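Local coordinates for glucan-binding protein C, GbpC (Streptococcus mutans UA159, PDB 5UQZ) that probably binds glucan at the bacterial cell wall and mediates both sucrose-dependent and sucrose-independent adherence, at residues M126-I139 against S150-T162. Sequence-based numbering, arbitrary orientation.
Sequences MKVGDQISVTYDNI and SKVKINYTLNSST
Tyr136 and Tyr156 meet hydroxyl to hydroxyl on the buried face of an antiparallel strand pair. Tyr156 OH donates to Tyr136 OH at 2.9 Å, and the acceptor oxygen lies at the edge of the Tyr156 ring, in its plane. From CB outward, Tyr156 is touched first by Met126 CE, 3.7 Å from CB, and, from the same side, by Ile132 CG1. CG stands anti to the carbonyl carbon (chi1 -56°), which swings the ring toward Val134 and Tyr136 of the neighbouring strand. CD1 then passes Val134 CG2, CE1 approaches that same methyl to 3.7 Å at the ring edge, and OH reaches its partner. Ile154 CG2 lies over one face of this ring near its rim, and Val134 CG1 likewise over Tyr136, each from the ring's own strand; Tyr136 CE1 rests 3.7 Å from Ile154 CG1. Leu172 of strand 167-172 packs on both tyrosines from the second sheet.

Between strands 132-137 and 151-160, paired backbone bonds join Ile132 to Tyr156, Val134 to Ile154 and Tyr136 to Val152. On the other face, in one of two conformers of Ser133, its OG donates to Asn155 OD1 at 2.8 Å, in the carbonyl plane, and shares a water with Lys153 NZ. The Asn155 amide stacks against that of Gln131, their planes 11° apart, and Asp137 forms a salt bridge with Lys73 on the adjoining strand.

Beyond Gln131 direct backbone bonding is interrupted at the type II turn from Lys127 to Asp130. One water instead bridges Leu158 N to Lys127 O and Asp130 O, before Gly129 N bonds Leu158 O at 2.8 Å. Strand 122-127 belongs to the second sheet, where Met126 pairs with Ala168. A chain that crosses thus from one antiparallel sheet to another, with aromatic and aliphatic side chains packed between them, is characteristic of a beta-sandwich, here the beta-supersandwich of GbpC.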
loop_
_atom_site.group_PDB
_atom_site.type_symbol
_atom_site.label_atom_id
_atom_site.label_comp_id
_atom_site.label_asym_id
_atom_site.label_seq_id
_atom_site.Cartn_x
_atom_site.Cartn_y
_atom_site.Cartn_z
ATOM N N MET A 126 -8.729 -16.581 -8.146
ATOM C CA MET A 126 -9.153 -16.001 -9.411
ATOM C C MET A 126 -8.502 -16.738 -10.566
ATOM O O MET A 126 -7.429 -17.337 -10.427
ATOM C CB MET A 126 -8.748 -14.529 -9.487
ATOM C CG MET A 126 -9.583 -13.617 -8.589
ATOM S SD MET A 126 -9.150 -11.890 -8.693
ATOM C CE MET A 126 -10.019 -11.397 -10.165
ATOM N N LYS A 127 -9.188 -16.725 -11.714
ATOM C CA LYS A 127 -8.749 -17.395 -12.928
ATOM C C LYS A 127 -8.535 -16.333 -14.001
ATOM O O LYS A 127 -9.390 -15.444 -14.196
ATOM C CB LYS A 127 -9.876 -18.367 -13.336
ATOM C CG LYS A 127 -9.598 -19.072 -14.653
ATOM C CD LYS A 127 -10.625 -20.181 -14.896
ATOM C CE LYS A 127 -10.414 -20.799 -16.267
ATOM N NZ LYS A 127 -11.425 -21.840 -16.569
ATOM N N VAL A 128 -7.412 -16.426 -14.698
ATOM C CA VAL A 128 -7.095 -15.433 -15.722
ATOM C C VAL A 128 -8.254 -15.309 -16.706
ATOM O O VAL A 128 -8.766 -16.320 -17.218
ATOM C CB VAL A 128 -5.800 -15.816 -16.449
ATOM C CG1 VAL A 128 -5.662 -15.027 -17.764
ATOM C CG2 VAL A 128 -4.592 -15.559 -15.554
ATOM N N GLY A 129 -8.669 -14.063 -16.969
ATOM C CA GLY A 129 -9.630 -13.762 -18.002
ATOM C C GLY A 129 -11.070 -13.779 -17.560
ATOM O O GLY A 129 -11.948 -13.438 -18.358
ATOM N N ASP A 130 -11.365 -14.186 -16.309
ATOM C CA ASP A 130 -12.740 -14.312 -15.830
ATOM C C ASP A 130 -13.097 -13.171 -14.889
ATOM O O ASP A 130 -12.702 -13.162 -13.707
ATOM C CB ASP A 130 -12.886 -15.632 -15.119
ATOM C CG ASP A 130 -12.896 -16.803 -16.116
ATOM O OD1 ASP A 130 -13.006 -16.568 -17.352
ATOM O OD2 ASP A 130 -12.838 -17.934 -15.700
ATOM N N GLN A 131 -13.883 -12.230 -15.400
ATOM C CA GLN A 131 -14.227 -11.054 -14.614
ATOM C C GLN A 131 -15.146 -11.462 -13.472
ATOM O O GLN A 131 -16.061 -12.285 -13.653
ATOM C CB GLN A 131 -14.914 -10.024 -15.512
ATOM C CG GLN A 131 -15.322 -8.726 -14.792
ATOM C CD GLN A 131 -16.009 -7.769 -15.761
ATOM O OE1 GLN A 131 -15.355 -7.222 -16.667
ATOM N NE2 GLN A 131 -17.291 -7.591 -15.615
ATOM N N ILE A 132 -14.895 -10.900 -12.300
ATOM C CA ILE A 132 -15.783 -11.056 -11.177
ATOM C C ILE A 132 -16.357 -9.699 -10.812
ATOM O O ILE A 132 -15.789 -8.653 -11.132
ATOM C CB ILE A 132 -15.090 -11.718 -9.987
ATOM C CG1 ILE A 132 -14.146 -10.782 -9.282
ATOM C CG2 ILE A 132 -14.403 -13.004 -10.447
ATOM C CD1 ILE A 132 -13.532 -11.291 -7.988
ATOM N N SER A 133 -17.522 -9.712 -10.165
ATOM C CA SER A 133 -18.188 -8.493 -9.768
ATOM C C SER A 133 -18.556 -8.574 -8.301
ATOM O O SER A 133 -19.269 -9.494 -7.896
ATOM C CB SER A 133 -19.400 -8.316 -10.684
ATOM O OG SER A 133 -20.033 -7.103 -10.481
ATOM N N VAL A 134 -18.104 -7.600 -7.535
ATOM C CA VAL A 134 -18.345 -7.608 -6.095
ATOM C C VAL A 134 -19.174 -6.394 -5.736
ATOM O O VAL A 134 -18.792 -5.253 -6.038
ATOM C CB VAL A 134 -17.024 -7.583 -5.312
ATOM C CG1 VAL A 134 -17.285 -7.652 -3.812
ATOM C CG2 VAL A 134 -16.098 -8.718 -5.767
ATOM N N THR A 135 -20.330 -6.622 -5.110
ATOM C CA THR A 135 -21.193 -5.526 -4.656
ATOM C C THR A 135 -21.093 -5.429 -3.158
ATOM O O THR A 135 -21.305 -6.420 -2.452
ATOM C CB THR A 135 -22.640 -5.789 -5.091
ATOM O OG1 THR A 135 -22.672 -5.866 -6.551
ATOM C CG2 THR A 135 -23.549 -4.678 -4.661
ATOM N N TYR A 136 -20.789 -4.218 -2.685
ATOM C CA TYR A 136 -20.616 -3.958 -1.263
ATOM C C TYR A 136 -21.748 -3.053 -0.808
ATOM O O TYR A 136 -22.009 -1.987 -1.416
ATOM C CB TYR A 136 -19.304 -3.217 -1.010
ATOM C CG TYR A 136 -18.036 -3.873 -1.534
ATOM C CD1 TYR A 136 -17.655 -3.752 -2.867
ATOM C CD2 TYR A 136 -17.188 -4.613 -0.666
ATOM C CE1 TYR A 136 -16.471 -4.289 -3.339
ATOM C CE2 TYR A 136 -15.989 -5.117 -1.128
ATOM C CZ TYR A 136 -15.626 -4.948 -2.459
ATOM O OH TYR A 136 -14.431 -5.402 -2.933
ATOM N N ASP A 137 -22.436 -3.442 0.246
ATOM C CA ASP A 137 -23.441 -2.547 0.793
ATOM C C ASP A 137 -23.339 -2.513 2.301
ATOM O O ASP A 137 -22.400 -3.052 2.872
ATOM C CB ASP A 137 -24.815 -2.654 0.164
ATOM C CG ASP A 137 -25.400 -3.981 0.372
ATOM O OD1 ASP A 137 -24.820 -4.794 1.051
ATOM O OD2 ASP A 137 -26.510 -4.223 -0.101
ATOM N N ASN A 138 -24.284 -1.820 2.950
ATOM C CA ASN A 138 -24.105 -1.322 4.322
ATOM C C ASN A 138 -22.919 -0.349 4.388
ATOM O O ASN A 138 -21.929 -0.561 5.094
ATOM C CB ASN A 138 -23.999 -2.432 5.384
ATOM C CG ASN A 138 -24.467 -1.944 6.730
ATOM O OD1 ASN A 138 -24.901 -0.824 6.881
ATOM N ND2 ASN A 138 -24.573 -2.844 7.673
ATOM N N ILE A 139 -23.061 0.735 3.603
ATOM C CA ILE A 139 -22.052 1.804 3.471
ATOM C C ILE A 139 -22.571 2.952 4.316
ATOM O O ILE A 139 -23.681 3.474 4.084
ATOM C CB ILE A 139 -21.906 2.229 2.007
ATOM C CG1 ILE A 139 -21.656 1.026 1.079
ATOM C CG2 ILE A 139 -20.794 3.258 1.894
ATOM C CD1 ILE A 139 -20.502 0.146 1.449
ATOM N N SER A 150 -24.523 4.603 -1.088
ATOM C CA SER A 150 -25.309 3.502 -0.526
ATOM C C SER A 150 -24.721 2.141 -0.834
ATOM O O SER A 150 -25.097 1.160 -0.168
ATOM C CB SER A 150 -26.719 3.535 -1.105
ATOM O OG SER A 150 -26.668 3.259 -2.514
ATOM N N LYS A 151 -23.844 2.047 -1.813
ATOM C CA LYS A 151 -23.405 0.770 -2.348
ATOM C C LYS A 151 -22.207 1.062 -3.218
ATOM O O LYS A 151 -22.105 2.166 -3.785
ATOM C CB LYS A 151 -24.578 0.179 -3.201
ATOM C CG LYS A 151 -24.281 -1.106 -3.918
ATOM C CD LYS A 151 -25.547 -1.680 -4.526
ATOM C CE LYS A 151 -26.125 -0.884 -5.651
ATOM N NZ LYS A 151 -27.308 -1.632 -6.249
ATOM N N VAL A 152 -21.324 0.086 -3.351
ATOM C CA VAL A 152 -20.172 0.179 -4.231
ATOM C C VAL A 152 -20.140 -1.116 -5.027
ATOM O O VAL A 152 -20.312 -2.189 -4.452
ATOM C CB VAL A 152 -18.833 0.347 -3.451
ATOM C CG1 VAL A 152 -17.677 0.599 -4.394
ATOM C CG2 VAL A 152 -18.956 1.497 -2.411
ATOM N N LYS A 153 -19.857 -1.028 -6.328
ATOM C CA LYS A 153 -19.569 -2.217 -7.115
ATOM C C LYS A 153 -18.132 -2.137 -7.598
ATOM O O LYS A 153 -17.724 -1.095 -8.124
ATOM C CB LYS A 153 -20.531 -2.380 -8.299
ATOM C CG LYS A 153 -20.266 -3.649 -9.107
ATOM C CD LYS A 153 -21.428 -4.003 -10.043
ATOM C CE LYS A 153 -21.653 -3.044 -11.154
ATOM N NZ LYS A 153 -22.614 -3.691 -12.119
ATOM N N ILE A 154 -17.380 -3.218 -7.404
ATOM C CA ILE A 154 -16.028 -3.294 -7.942
ATOM C C ILE A 154 -15.930 -4.545 -8.773
ATOM O O ILE A 154 -16.181 -5.658 -8.278
ATOM C CB ILE A 154 -14.941 -3.248 -6.839
ATOM C CG1 ILE A 154 -15.173 -2.053 -5.916
ATOM C CG2 ILE A 154 -13.554 -3.195 -7.527
ATOM C CD1 ILE A 154 -14.113 -1.889 -4.823
ATOM N N ASN A 155 -15.538 -4.382 -10.048
ATOM C CA ASN A 155 -15.227 -5.507 -10.901
ATOM C C ASN A 155 -13.729 -5.713 -10.904
ATOM O O ASN A 155 -12.964 -4.747 -10.917
ATOM C CB ASN A 155 -15.699 -5.198 -12.337
ATOM C CG ASN A 155 -17.195 -5.138 -12.438
ATOM O OD1 ASN A 155 -17.916 -5.652 -11.576
ATOM N ND2 ASN A 155 -17.693 -4.440 -13.436
ATOM N N TYR A 156 -13.317 -6.985 -10.885
ATOM C CA TYR A 156 -11.906 -7.356 -10.902
ATOM C C TYR A 156 -11.702 -8.426 -11.964
ATOM O O TYR A 156 -12.487 -9.386 -12.054
ATOM C CB TYR A 156 -11.470 -7.994 -9.554
ATOM C CG TYR A 156 -11.732 -7.158 -8.335
ATOM C CD1 TYR A 156 -12.930 -7.231 -7.630
ATOM C CD2 TYR A 156 -10.718 -6.389 -7.803
ATOM C CE1 TYR A 156 -13.132 -6.548 -6.425
ATOM C CE2 TYR A 156 -10.901 -5.678 -6.593
ATOM C CZ TYR A 156 -12.092 -5.782 -5.900
ATOM O OH TYR A 156 -12.245 -5.075 -4.738
ATOM N N THR A 157 -10.606 -8.301 -12.716
ATOM C CA THR A 157 -10.237 -9.322 -13.713
ATOM C C THR A 157 -8.738 -9.585 -13.593
ATOM O O THR A 157 -7.928 -8.657 -13.734
ATOM C CB THR A 157 -10.528 -8.861 -15.146
ATOM O OG1 THR A 157 -11.905 -8.495 -15.222
ATOM C CG2 THR A 157 -10.257 -9.989 -16.138
ATOM N N LEU A 158 -8.389 -10.851 -13.386
ATOM C CA LEU A 158 -6.973 -11.237 -13.375
ATOM C C LEU A 158 -6.510 -11.399 -14.826
ATOM O O LEU A 158 -7.093 -12.200 -15.567
ATOM C CB LEU A 158 -6.839 -12.559 -12.624
ATOM C CG LEU A 158 -5.395 -13.075 -12.465
ATOM C CD1 LEU A 158 -4.557 -12.195 -11.537
ATOM C CD2 LEU A 158 -5.408 -14.511 -11.937
ATOM N N ASN A 159 -5.524 -10.613 -15.256
ATOM C CA ASN A 159 -5.077 -10.670 -16.648
ATOM C C ASN A 159 -3.908 -11.626 -16.830
ATOM O O ASN A 159 -3.673 -12.119 -17.935
ATOM C CB ASN A 159 -4.615 -9.287 -17.129
ATOM C CG ASN A 159 -5.718 -8.269 -16.986
ATOM O OD1 ASN A 159 -6.856 -8.506 -17.456
ATOM N ND2 ASN A 159 -5.422 -7.173 -16.310
ATOM N N SER A 160 -3.125 -11.857 -15.794
ATOM C CA SER A 160 -1.950 -12.730 -15.834
ATOM C C SER A 160 -1.555 -13.067 -14.406
ATOM O O SER A 160 -1.936 -12.353 -13.457
ATOM C CB SER A 160 -0.783 -12.089 -16.577
ATOM O OG SER A 160 -0.258 -10.952 -15.863
ATOM N N SER A 161 -0.771 -14.136 -14.267
ATOM C CA SER A 161 -0.236 -14.537 -12.964
ATOM C C SER A 161 1.263 -14.816 -13.087
ATOM O O SER A 161 1.799 -15.004 -14.195
ATOM C CB SER A 161 -0.942 -15.814 -12.492
ATOM O OG SER A 161 -0.433 -16.177 -11.242
ATOM N N THR A 162 1.929 -14.887 -11.927
ATOM C CA THR A 162 3.297 -15.354 -11.833
ATOM C C THR A 162 3.405 -16.881 -11.740
ATOM O O THR A 162 4.532 -17.398 -11.798
ATOM C CB THR A 162 4.009 -14.687 -10.654
ATOM O OG1 THR A 162 3.200 -14.903 -9.494
ATOM C CG2 THR A 162 4.130 -13.192 -10.862
HETATM O O HOH W 1 -10.128 -13.048 -13.060
HETATM O O HOH W 2 -12.878 -7.981 -17.710
HETATM O O HOH W 3 -21.975 -6.608 -12.783
HETATM O O HOH W 4 -25.815 0.625 2.529
#